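Local atomic coordinates of D-isomer specific 2-hydroxyacid dehydrogenase family protein (Desulfovibrio vulgaris, PDB entry 5TX7), a protein that probably catalyses the NAD(P)-dependent interconversion of D-2-hydroxy acids and the matching 2-oxo acids, although its own substrate is not established. Residues 17-20 / 21-24; 36-39 / 40-44; 56-59 / 60-64; 261-264 / 265-269; 301-304 / 305-309. All coordinates share one frame; numbering follows the deposited sequence.

Interaction 1. Residues 17-20 / 21-24; sequences ISWA and PIEE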
# COMPACT_ATOMS: atom_id res chain seq x y z
N ILE A 17 -22.09 -6.82 5.06
CA ILE A 17 -22.00 -7.45 6.37
C ILE A 17 -23.44 -7.75 6.80
O ILE A 17 -24.33 -7.78 5.96
CB ILE A 17 -21.18 -6.60 7.38
CG1 ILE A 17 -21.83 -5.24 7.67
CG2 ILE A 17 -19.79 -6.40 6.85
CD1 ILE A 17 -21.17 -4.46 8.78
N SER A 18 -23.66 -8.01 8.08
CA SER A 18 -24.93 -8.51 8.58
C SER A 18 -25.36 -7.78 9.84
O SER A 18 -24.54 -7.54 10.73
CB SER A 18 -24.79 -10.00 8.90
OG SER A 18 -25.99 -10.51 9.44
N TRP A 19 -26.65 -7.43 9.91
CA TRP A 19 -27.25 -6.89 11.13
C TRP A 19 -27.60 -8.00 12.13
O TRP A 19 -28.07 -7.71 13.22
CB TRP A 19 -28.52 -6.09 10.79
CG TRP A 19 -28.25 -4.86 10.06
CD1 TRP A 19 -28.32 -4.67 8.71
CD2 TRP A 19 -27.83 -3.62 10.61
NE1 TRP A 19 -27.97 -3.38 8.39
CE2 TRP A 19 -27.67 -2.71 9.54
CE3 TRP A 19 -27.58 -3.17 11.92
CZ2 TRP A 19 -27.26 -1.39 9.74
CZ3 TRP A 19 -27.16 -1.86 12.12
CH2 TRP A 19 -27.01 -0.99 11.02
N ALA A 20 -27.37 -9.27 11.78
CA ALA A 20 -27.77 -10.39 12.64
C ALA A 20 -27.45 -10.25 14.14
O ALA A 20 -28.29 -10.58 14.98
CB ALA A 20 -27.22 -11.71 12.09
N PRO A 21 -26.25 -9.76 14.49
CA PRO A 21 -25.96 -9.59 15.93
C PRO A 21 -26.90 -8.63 16.65
O PRO A 21 -27.19 -8.85 17.82
CB PRO A 21 -24.52 -9.05 15.94
CG PRO A 21 -23.93 -9.53 14.66
CD PRO A 21 -25.06 -9.50 13.66
N ILE A 22 -27.37 -7.59 15.96
CA ILE A 22 -28.35 -6.65 16.51
C ILE A 22 -29.77 -7.27 16.46
O ILE A 22 -30.54 -7.11 17.40
CB ILE A 22 -28.39 -5.31 15.73
CG1 ILE A 22 -26.99 -4.70 15.55
CG2 ILE A 22 -29.31 -4.31 16.42
CD1 ILE A 22 -26.31 -4.18 16.79
N GLU A 23 -30.11 -7.97 15.39
CA GLU A 23 -31.43 -8.60 15.23
C GLU A 23 -31.76 -9.67 16.28
O GLU A 23 -32.92 -9.88 16.58
CB GLU A 23 -31.61 -9.18 13.83
CG GLU A 23 -31.73 -8.10 12.77
CD GLU A 23 -31.57 -8.61 11.33
OE1 GLU A 23 -30.76 -9.55 11.06
OE2 GLU A 23 -32.17 -7.96 10.46
N GLU A 24 -30.74 -10.31 16.85
CA GLU A 24 -30.91 -11.23 17.99
C GLU A 24 -31.48 -10.57 19.25
O GLU A 24 -32.01 -11.27 20.10
CB GLU A 24 -29.58 -11.90 18.36
CG GLU A 24 -29.26 -13.18 17.60
CD GLU A 24 -27.76 -13.48 17.56
OE1 GLU A 24 -27.05 -13.19 18.57
OE2 GLU A 24 -27.30 -14.01 16.50
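Trp-19, Ala-20 and Pro-21 carry this contact at the N-terminal end of helix 20-23, where a loop turns into the first helix of the chain. The carbonyl of Trp-19 starts the helix. Its O accepts from Glu-23 N at 3.0 Å along a nearly straight line (164°), and it also receives a weak bond from Ile-22 N. Ala-20 O in turn accepts from Glu-24 N at 3.1 Å. Pro-21 suits this first turn because it has no N-H that would need a carbonyl partner. The peptide link itself brings Pro-21 CD to 3.5 Å from Ala-20 CB.

The indole of Trp-19 stands alongside Ile-22 and both side chains point the same way. Ile-22 CG1 meets the ring at its edge, in plane, 4.0 Å from Trp-19 CE3. With CG set beside the backbone N (chi1 -68°), the indole packs on Leu-28 and Val-30 of strand 27-30 and on Met-299 of helix 292-310. Pro-21 rests on the same long helix, at Asp-300 and Ala-303. The extended side chain of Glu-23 runs back toward the start of the turn, with its CD 4.0 Å from Trp-19 CB. Before the turn, Ser-18 supplies a capping bond in the manner of an ST turn: Ala-20 N donates to Ser-18 OG at 3.0 Å.

Interaction 2. Residues 36-39 / 40-44; sequences SDKI and IERAA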
# COMPACT_ATOMS: atom_id res chain seq x y z
N SER A 36 -32.74 15.61 8.87
CA SER A 36 -33.07 16.21 10.18
C SER A 36 -34.57 16.31 10.52
O SER A 36 -34.97 16.09 11.67
CB SER A 36 -32.48 17.62 10.22
OG SER A 36 -32.86 18.31 9.04
N ASP A 37 -35.38 16.63 9.51
CA ASP A 37 -36.84 16.75 9.70
C ASP A 37 -37.57 15.41 9.91
O ASP A 37 -38.76 15.42 10.25
CB ASP A 37 -37.49 17.53 8.54
CG ASP A 37 -37.36 16.82 7.18
OD1 ASP A 37 -36.29 16.26 6.86
OD2 ASP A 37 -38.33 16.88 6.40
N LYS A 38 -36.89 14.29 9.72
CA LYS A 38 -37.48 12.96 9.86
C LYS A 38 -36.98 12.18 11.09
O LYS A 38 -37.40 11.02 11.29
CB LYS A 38 -37.21 12.15 8.58
CG LYS A 38 -37.89 12.67 7.32
CD LYS A 38 -39.07 11.79 6.88
CE LYS A 38 -39.68 12.27 5.57
NZ LYS A 38 -40.55 13.46 5.79
N ILE A 39 -36.13 12.79 11.91
CA ILE A 39 -35.51 12.07 13.04
C ILE A 39 -36.55 11.61 14.06
O ILE A 39 -36.53 10.45 14.45
CB ILE A 39 -34.40 12.91 13.74
CG1 ILE A 39 -33.20 13.09 12.82
CG2 ILE A 39 -33.93 12.24 15.03
CD1 ILE A 39 -32.26 14.21 13.24
N ILE A 40 -37.46 12.50 14.46
CA ILE A 40 -38.46 12.18 15.49
C ILE A 40 -39.43 11.11 14.99
O ILE A 40 -39.69 10.15 15.72
CB ILE A 40 -39.29 13.41 15.95
CG1 ILE A 40 -38.44 14.63 16.31
CG2 ILE A 40 -40.17 13.03 17.13
CD1 ILE A 40 -37.36 14.38 17.32
N GLU A 41 -39.97 11.27 13.77
CA GLU A 41 -40.84 10.27 13.12
C GLU A 41 -40.29 8.85 13.20
O GLU A 41 -40.96 7.91 13.61
CB GLU A 41 -41.02 10.57 11.64
CG GLU A 41 -42.02 11.66 11.32
CD GLU A 41 -42.15 11.91 9.82
OE1 GLU A 41 -41.71 11.05 9.01
OE2 GLU A 41 -42.71 13.00 9.47
N ARG A 42 -39.04 8.72 12.76
CA ARG A 42 -38.41 7.42 12.61
C ARG A 42 -37.97 6.82 13.93
O ARG A 42 -38.03 5.59 14.12
CB ARG A 42 -37.24 7.54 11.64
CG ARG A 42 -37.70 7.87 10.22
CD ARG A 42 -36.54 8.04 9.27
NE ARG A 42 -37.00 8.41 7.93
CZ ARG A 42 -36.20 8.54 6.87
NH1 ARG A 42 -34.90 8.34 7.00
NH2 ARG A 42 -36.70 8.87 5.69
N ALA A 43 -37.53 7.68 14.85
CA ALA A 43 -37.06 7.24 16.16
C ALA A 43 -38.21 6.98 17.15
O ALA A 43 -38.00 6.33 18.18
CB ALA A 43 -36.08 8.24 16.73
N ALA A 44 -39.41 7.48 16.84
CA ALA A 44 -40.56 7.33 17.73
C ALA A 44 -40.85 5.85 18.01
O ALA A 44 -40.80 5.01 17.11
CB ALA A 44 -41.79 8.02 17.15
O HOH W 1 -37.21 15.45 13.28
O HOH W 2 -39.74 13.88 12.71
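The guanidinium of Arg-42 has the side chain of Lys-38 over one face. Lys-38 CB sits 3.7 Å above that plane, displaced toward the rim, and is 3.8 Å from Arg-42 NE. Farther along the lysine, CD approaches Arg-42 NH2 at 3.9 Å, so aliphatic carbon, not charge, meets the flat group. Arg-42 is extended from CG to NE, which lays it back along the helix toward the lysine. The far end is held outside the contact, where NH1 bonds to Thr-34 OG1.

Lys-38 also leans toward Glu-41. Its CD is 3.5 Å from Glu-41 OE1, while NZ stays 4.2 Å from the same oxygen. The opposite charges are close but fall short of a salt bridge, and any attraction is probably modest.

The backbone is a helix start opened by water. Arg-42 N donates to Lys-38 O and Ala-43 N to Ile-39 O, the usual bonds of an alpha helix. One step earlier, waters take their place. Water 1 donates to Ser-36 O and accepts from Ile-40 N. Water 2 donates to Asp-37 O and accepts from Glu-41 N at 2.8 Å. Each water thus bridges a carbonyl and the amide four residues later.

Helix 39-43 follows strand 27-30 and leads to strand 48-51 of the five-stranded parallel sheet. Ile-39 is buried and packs on Thr-34 and Val-54, and Ala-43 packs on Leu-64, just past helix 58-62.

Interaction 3. Residues 56-59 / 60-64; sequences LDMS and ALQAL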
# COMPACT_ATOMS: atom_id res chain seq x y z
N LEU A 56 -28.36 14.25 17.46
CA LEU A 56 -29.39 14.18 18.50
C LEU A 56 -29.12 15.23 19.56
O LEU A 56 -28.17 15.13 20.33
CB LEU A 56 -29.40 12.80 19.14
CG LEU A 56 -29.73 11.63 18.21
CD1 LEU A 56 -29.41 10.32 18.92
CD2 LEU A 56 -31.19 11.69 17.77
N ASP A 57 -29.97 16.25 19.58
CA ASP A 57 -29.88 17.36 20.54
C ASP A 57 -30.90 17.18 21.66
O ASP A 57 -31.60 16.18 21.71
CB ASP A 57 -30.08 18.70 19.79
CG ASP A 57 -31.48 18.86 19.18
OD1 ASP A 57 -32.26 17.90 19.13
OD2 ASP A 57 -31.80 19.97 18.75
N MET A 58 -30.99 18.15 22.58
CA MET A 58 -31.95 18.11 23.70
C MET A 58 -33.39 18.00 23.23
O MET A 58 -34.18 17.26 23.80
CB MET A 58 -31.85 19.38 24.55
CG MET A 58 -32.87 19.54 25.67
SD MET A 58 -32.63 18.31 26.96
CE MET A 58 -31.34 19.09 27.93
N SER A 59 -33.72 18.75 22.19
CA SER A 59 -35.10 18.85 21.70
C SER A 59 -35.57 17.54 21.06
O SER A 59 -36.70 17.15 21.27
CB SER A 59 -35.26 20.06 20.76
OG SER A 59 -34.74 19.79 19.47
N ALA A 60 -34.71 16.87 20.30
CA ALA A 60 -35.01 15.53 19.76
C ALA A 60 -35.13 14.46 20.85
O ALA A 60 -36.06 13.65 20.81
CB ALA A 60 -33.98 15.10 18.72
N LEU A 61 -34.21 14.48 21.82
CA LEU A 61 -34.20 13.52 22.94
C LEU A 61 -35.45 13.63 23.83
O LEU A 61 -36.02 12.63 24.21
CB LEU A 61 -32.93 13.68 23.78
CG LEU A 61 -31.58 13.37 23.10
CD1 LEU A 61 -30.41 14.07 23.83
CD2 LEU A 61 -31.30 11.89 22.93
N GLN A 62 -35.87 14.85 24.15
CA GLN A 62 -37.13 15.06 24.90
C GLN A 62 -38.42 14.72 24.13
O GLN A 62 -39.45 14.46 24.74
CB GLN A 62 -37.23 16.51 25.38
CG GLN A 62 -36.27 16.81 26.50
CD GLN A 62 -36.57 18.13 27.10
OE1 GLN A 62 -36.54 19.15 26.40
NE2 GLN A 62 -36.89 18.14 28.39
N ALA A 63 -38.35 14.73 22.80
CA ALA A 63 -39.48 14.32 21.94
C ALA A 63 -39.51 12.80 21.72
O ALA A 63 -40.37 12.30 20.99
CB ALA A 63 -39.41 15.04 20.60
N LEU A 64 -38.60 12.06 22.37
CA LEU A 64 -38.57 10.61 22.34
C LEU A 64 -38.59 10.05 23.77
O LEU A 64 -37.60 9.49 24.24
CB LEU A 64 -37.31 10.16 21.59
CG LEU A 64 -37.15 10.62 20.14
CD1 LEU A 64 -35.75 10.29 19.65
CD2 LEU A 64 -38.19 10.00 19.22
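Asp-57 caps helix 58-62 by accepting from Ala-60 N through OD1, at 2.9 Å and with an N-H...O angle of 162°. The amide comes from above the carboxylate plane. The other oxygen is held as well: Ser-59 OG donates to Asp-57 OD2 at 3.0 Å, on its syn side though 33° out of the carboxylate plane. Two bonds therefore fix the rotation of the acid at the N-cap. The torsion that allows this places CG between the backbone N and the carbonyl carbon (chi1 65°), folding the carboxylate over the first turn. Its negative charge probably interacts favourably with the helix dipole.

Ordinary helical bonds follow. Leu-61 N donates to Asp-57 O at 3.1 Å, and Gln-62 N to Met-58 O at 3.0 Å. The next bond, from Ala-63 N to Ser-59 O, is weak, as the helix is running out.

Met-58 and Gln-62 are one turn apart and their side chains cross obliquely. Met-58 SD lies 3.9 Å from Gln-62 CD, and Gln-62 OE1 is 3.8 Å from Met-58 CG. Leu-56 CB is a looser neighbour of Leu-61 CD2, at 4.3 Å.

The short helix links strands 48-51 and 69-72 in a beta-alpha-beta crossover. Met-58 and Leu-61 pack on Ala-84 of helix 82-87. Ala-60 and Ala-63 turn instead to Ile-40, which places helix 58-62 between helices 39-43 and 82-87.

Interaction 4. Residues 261-264 / 265-269; sequences LDVL and SQEPP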
# COMPACT_ATOMS: atom_id res chain seq x y z
N LEU A 261 -4.74 12.77 2.14
CA LEU A 261 -5.73 13.33 3.06
C LEU A 261 -7.03 12.55 2.96
O LEU A 261 -7.59 12.43 1.89
CB LEU A 261 -5.96 14.80 2.74
CG LEU A 261 -4.71 15.66 2.59
CD1 LEU A 261 -5.12 17.05 2.14
CD2 LEU A 261 -3.91 15.73 3.88
N ASP A 262 -7.47 11.99 4.08
CA ASP A 262 -8.76 11.34 4.14
C ASP A 262 -9.86 12.25 4.77
O ASP A 262 -11.05 11.91 4.79
CB ASP A 262 -8.65 10.05 4.90
CG ASP A 262 -9.85 9.17 4.70
OD1 ASP A 262 -10.23 8.90 3.53
OD2 ASP A 262 -10.45 8.80 5.75
N VAL A 263 -9.46 13.41 5.27
CA VAL A 263 -10.36 14.34 5.88
C VAL A 263 -9.97 15.74 5.43
O VAL A 263 -8.83 15.96 5.00
CB VAL A 263 -10.30 14.22 7.41
CG1 VAL A 263 -10.76 12.84 7.86
CG2 VAL A 263 -8.89 14.51 7.92
N LEU A 264 -10.95 16.63 5.51
CA LEU A 264 -10.81 18.06 5.18
C LEU A 264 -11.66 18.89 6.17
O LEU A 264 -12.55 18.36 6.83
CB LEU A 264 -11.24 18.33 3.75
CG LEU A 264 -10.50 17.62 2.61
CD1 LEU A 264 -11.21 17.95 1.27
CD2 LEU A 264 -9.05 18.07 2.53
N SER A 265 -11.35 20.17 6.29
CA SER A 265 -12.05 21.05 7.23
C SER A 265 -13.50 21.27 6.83
O SER A 265 -14.35 21.42 7.72
CB SER A 265 -11.32 22.38 7.37
OG SER A 265 -10.02 22.14 7.90
N GLN A 266 -13.78 21.30 5.52
CA GLN A 266 -15.17 21.24 5.01
C GLN A 266 -15.37 19.97 4.19
O GLN A 266 -14.71 19.77 3.17
CB GLN A 266 -15.57 22.48 4.18
CG GLN A 266 -14.71 22.79 2.95
CD GLN A 266 -15.31 23.89 2.05
OE1 GLN A 266 -16.49 24.29 2.19
NE2 GLN A 266 -14.50 24.38 1.11
N GLU A 267 -16.30 19.12 4.63
CA GLU A 267 -16.67 17.89 3.94
C GLU A 267 -18.18 17.90 3.63
O GLU A 267 -18.98 17.96 4.56
CB GLU A 267 -16.32 16.68 4.80
CG GLU A 267 -14.82 16.48 5.07
CD GLU A 267 -14.53 15.38 6.10
OE1 GLU A 267 -15.36 14.47 6.24
OE2 GLU A 267 -13.48 15.43 6.79
N PRO A 268 -18.60 17.84 2.37
CA PRO A 268 -17.73 17.77 1.19
C PRO A 268 -17.06 19.11 0.85
O PRO A 268 -17.55 20.17 1.27
CB PRO A 268 -18.69 17.34 0.06
CG PRO A 268 -20.06 17.25 0.64
CD PRO A 268 -20.03 17.85 2.01
N PRO A 269 -15.97 19.06 0.08
CA PRO A 269 -15.24 20.29 -0.25
C PRO A 269 -15.92 21.16 -1.31
O PRO A 269 -16.72 20.68 -2.09
CB PRO A 269 -13.89 19.78 -0.78
CG PRO A 269 -14.17 18.41 -1.28
CD PRO A 269 -15.23 17.86 -0.36
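Leu-264 and Glu-267 meet in the loop that leaves strand 256-261 of the Rossmann-type NAD-binding domain. The tight part is the fold of the glutamate back over the preceding backbone. Leu-264 N donates to Glu-267 OE2 at 3.1 Å, nearly straight (167°), on the anti side and 28° out of the carboxylate plane. The same oxygen lies 3.5 Å from Val-263 CB. Glu-267 is extended beyond CG, which lets it span the turn. Its second oxygen, OE1, is hydrogen-bonded to His-286 ND1. This is consistent with the Glu-His pair known from the active site of this family. The backbone amide of Leu-264 would then hold the glutamate in place beside the histidine. The buried Leu-264 also touches Leu-275 of helix 274-277, and with Glu-267 and Pro-269 it packs on Trp-130 of the second subunit.

The solvent side is looser. Ser-265 and Gln-266 are exposed and meet the 261-264 segment mainly through backbone neighbours. Pro-268 follows a cis peptide bond and turns away from that segment. The next proline returns to the packed side: Leu-264 and Pro-269 cross at about a right angle, with Leu-264 CD1 3.8 Å from Pro-269 CB.

Interaction 5. Residues 301-304 / 305-309; sequences STAA and NIRSF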
# COMPACT_ATOMS: atom_id res chain seq x y z
N SER A 301 -19.41 -4.95 18.33
CA SER A 301 -19.26 -4.10 19.52
C SER A 301 -20.53 -3.33 19.85
O SER A 301 -20.84 -3.14 21.01
CB SER A 301 -18.09 -3.11 19.35
OG SER A 301 -16.84 -3.78 19.27
N THR A 302 -21.25 -2.89 18.82
CA THR A 302 -22.57 -2.29 19.00
C THR A 302 -23.58 -3.30 19.59
O THR A 302 -24.37 -2.93 20.48
CB THR A 302 -23.08 -1.72 17.67
OG1 THR A 302 -22.14 -0.73 17.21
CG2 THR A 302 -24.45 -1.09 17.81
N ALA A 303 -23.55 -4.55 19.14
CA ALA A 303 -24.40 -5.59 19.74
C ALA A 303 -24.03 -5.83 21.21
O ALA A 303 -24.92 -5.99 22.07
CB ALA A 303 -24.32 -6.89 18.96
N ALA A 304 -22.73 -5.82 21.51
CA ALA A 304 -22.23 -5.96 22.89
C ALA A 304 -22.71 -4.84 23.80
O ALA A 304 -23.11 -5.11 24.93
CB ALA A 304 -20.72 -6.01 22.91
N ASN A 305 -22.65 -3.59 23.30
CA ASN A 305 -23.16 -2.41 24.01
C ASN A 305 -24.64 -2.55 24.36
O ASN A 305 -25.06 -2.26 25.48
CB ASN A 305 -22.98 -1.13 23.15
CG ASN A 305 -21.53 -0.64 23.05
OD1 ASN A 305 -20.62 -1.20 23.66
ND2 ASN A 305 -21.32 0.42 22.28
N ILE A 306 -25.45 -2.98 23.38
CA ILE A 306 -26.90 -3.16 23.56
C ILE A 306 -27.18 -4.31 24.52
O ILE A 306 -28.04 -4.19 25.39
CB ILE A 306 -27.61 -3.43 22.21
CG1 ILE A 306 -27.50 -2.22 21.28
CG2 ILE A 306 -29.09 -3.76 22.43
CD1 ILE A 306 -27.79 -2.55 19.82
N ARG A 307 -26.46 -5.42 24.36
CA ARG A 307 -26.57 -6.60 25.24
C ARG A 307 -26.30 -6.19 26.69
O ARG A 307 -27.07 -6.52 27.60
CB ARG A 307 -25.62 -7.71 24.79
CG ARG A 307 -25.98 -9.12 25.26
CD ARG A 307 -25.09 -10.22 24.67
NE ARG A 307 -24.98 -10.16 23.20
CZ ARG A 307 -23.91 -9.78 22.48
NH1 ARG A 307 -22.74 -9.43 23.04
NH2 ARG A 307 -23.99 -9.77 21.15
N SER A 308 -25.22 -5.42 26.89
CA SER A 308 -24.85 -4.91 28.21
C SER A 308 -25.89 -3.96 28.81
O SER A 308 -26.16 -4.01 30.02
CB SER A 308 -23.51 -4.20 28.15
OG SER A 308 -22.49 -5.10 27.79
N PHE A 309 -26.46 -3.09 27.99
CA PHE A 309 -27.52 -2.20 28.46
C PHE A 309 -28.73 -3.00 28.94
O PHE A 309 -29.29 -2.69 29.99
CB PHE A 309 -27.96 -1.20 27.38
CG PHE A 309 -29.18 -0.44 27.77
CD1 PHE A 309 -29.09 0.55 28.75
CD2 PHE A 309 -30.42 -0.76 27.24
CE1 PHE A 309 -30.22 1.24 29.16
CE2 PHE A 309 -31.55 -0.08 27.65
CZ PHE A 309 -31.45 0.91 28.61
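Residues Ser-301 to Phe-309 form regular alpha helix, with Asn-305 N donating to Ser-301 O, Ile-306 N to Thr-302 O and Arg-307 N to Ala-303 O. The next carbonyl has two donors from one residue. Ser-308 N and Ser-308 OG both reach Ala-304 O at 2.9 Å, from opposite faces of its plane. The hydroxyl is placed for this by chi1 -63°, beside its own backbone N.

Arg-307 bends at chi3 and curls back over the helix surface. Ala-303 O lies 3.9 Å from its plane, over the centre of the guanidinium. Arg-307 NH2 is 3.6 Å from Ala-303 CB, and NH1 is 3.5 Å from Ala-304 CA. On the buried side, Thr-302 CG2 is 4.2 Å from Ile-306 CD1, and both residues pack on Leu-50 of strand 48-51. Asn-305 is buried and uses its amide outside the helix: ND2 bonds to Asn-94 O and Ser-71 OG, and OD1 to Asn-316 ND2.

The helix is thus two-sided. Apolar groups and one fully engaged amide face the sheet domain, while the exposed arginine lies along the backbone, where its charge may be eased by the carbonyl beneath it.

Overall arrangement
The five contacts follow one another along the chain without nesting or crossing, and each joins adjacent segments round a local turn. Interactions 1, 2 and 3 open helices 20-23, 39-43 and 58-62 of the five-stranded parallel sheet domain. Interactions 2 and 3 touch, so two of these helices lie side by side. Interaction 4 closes a loop in the seven-stranded NAD-binding domain, about 31 Å centre to centre from interaction 1, and it faces the second subunit. Interaction 5, on the late helix 292-310, brings the chain back to the first domain. There Ile-22 of interaction 1 packs on Thr-302, Ala-303 and Ile-306, tying an early helix to a late one.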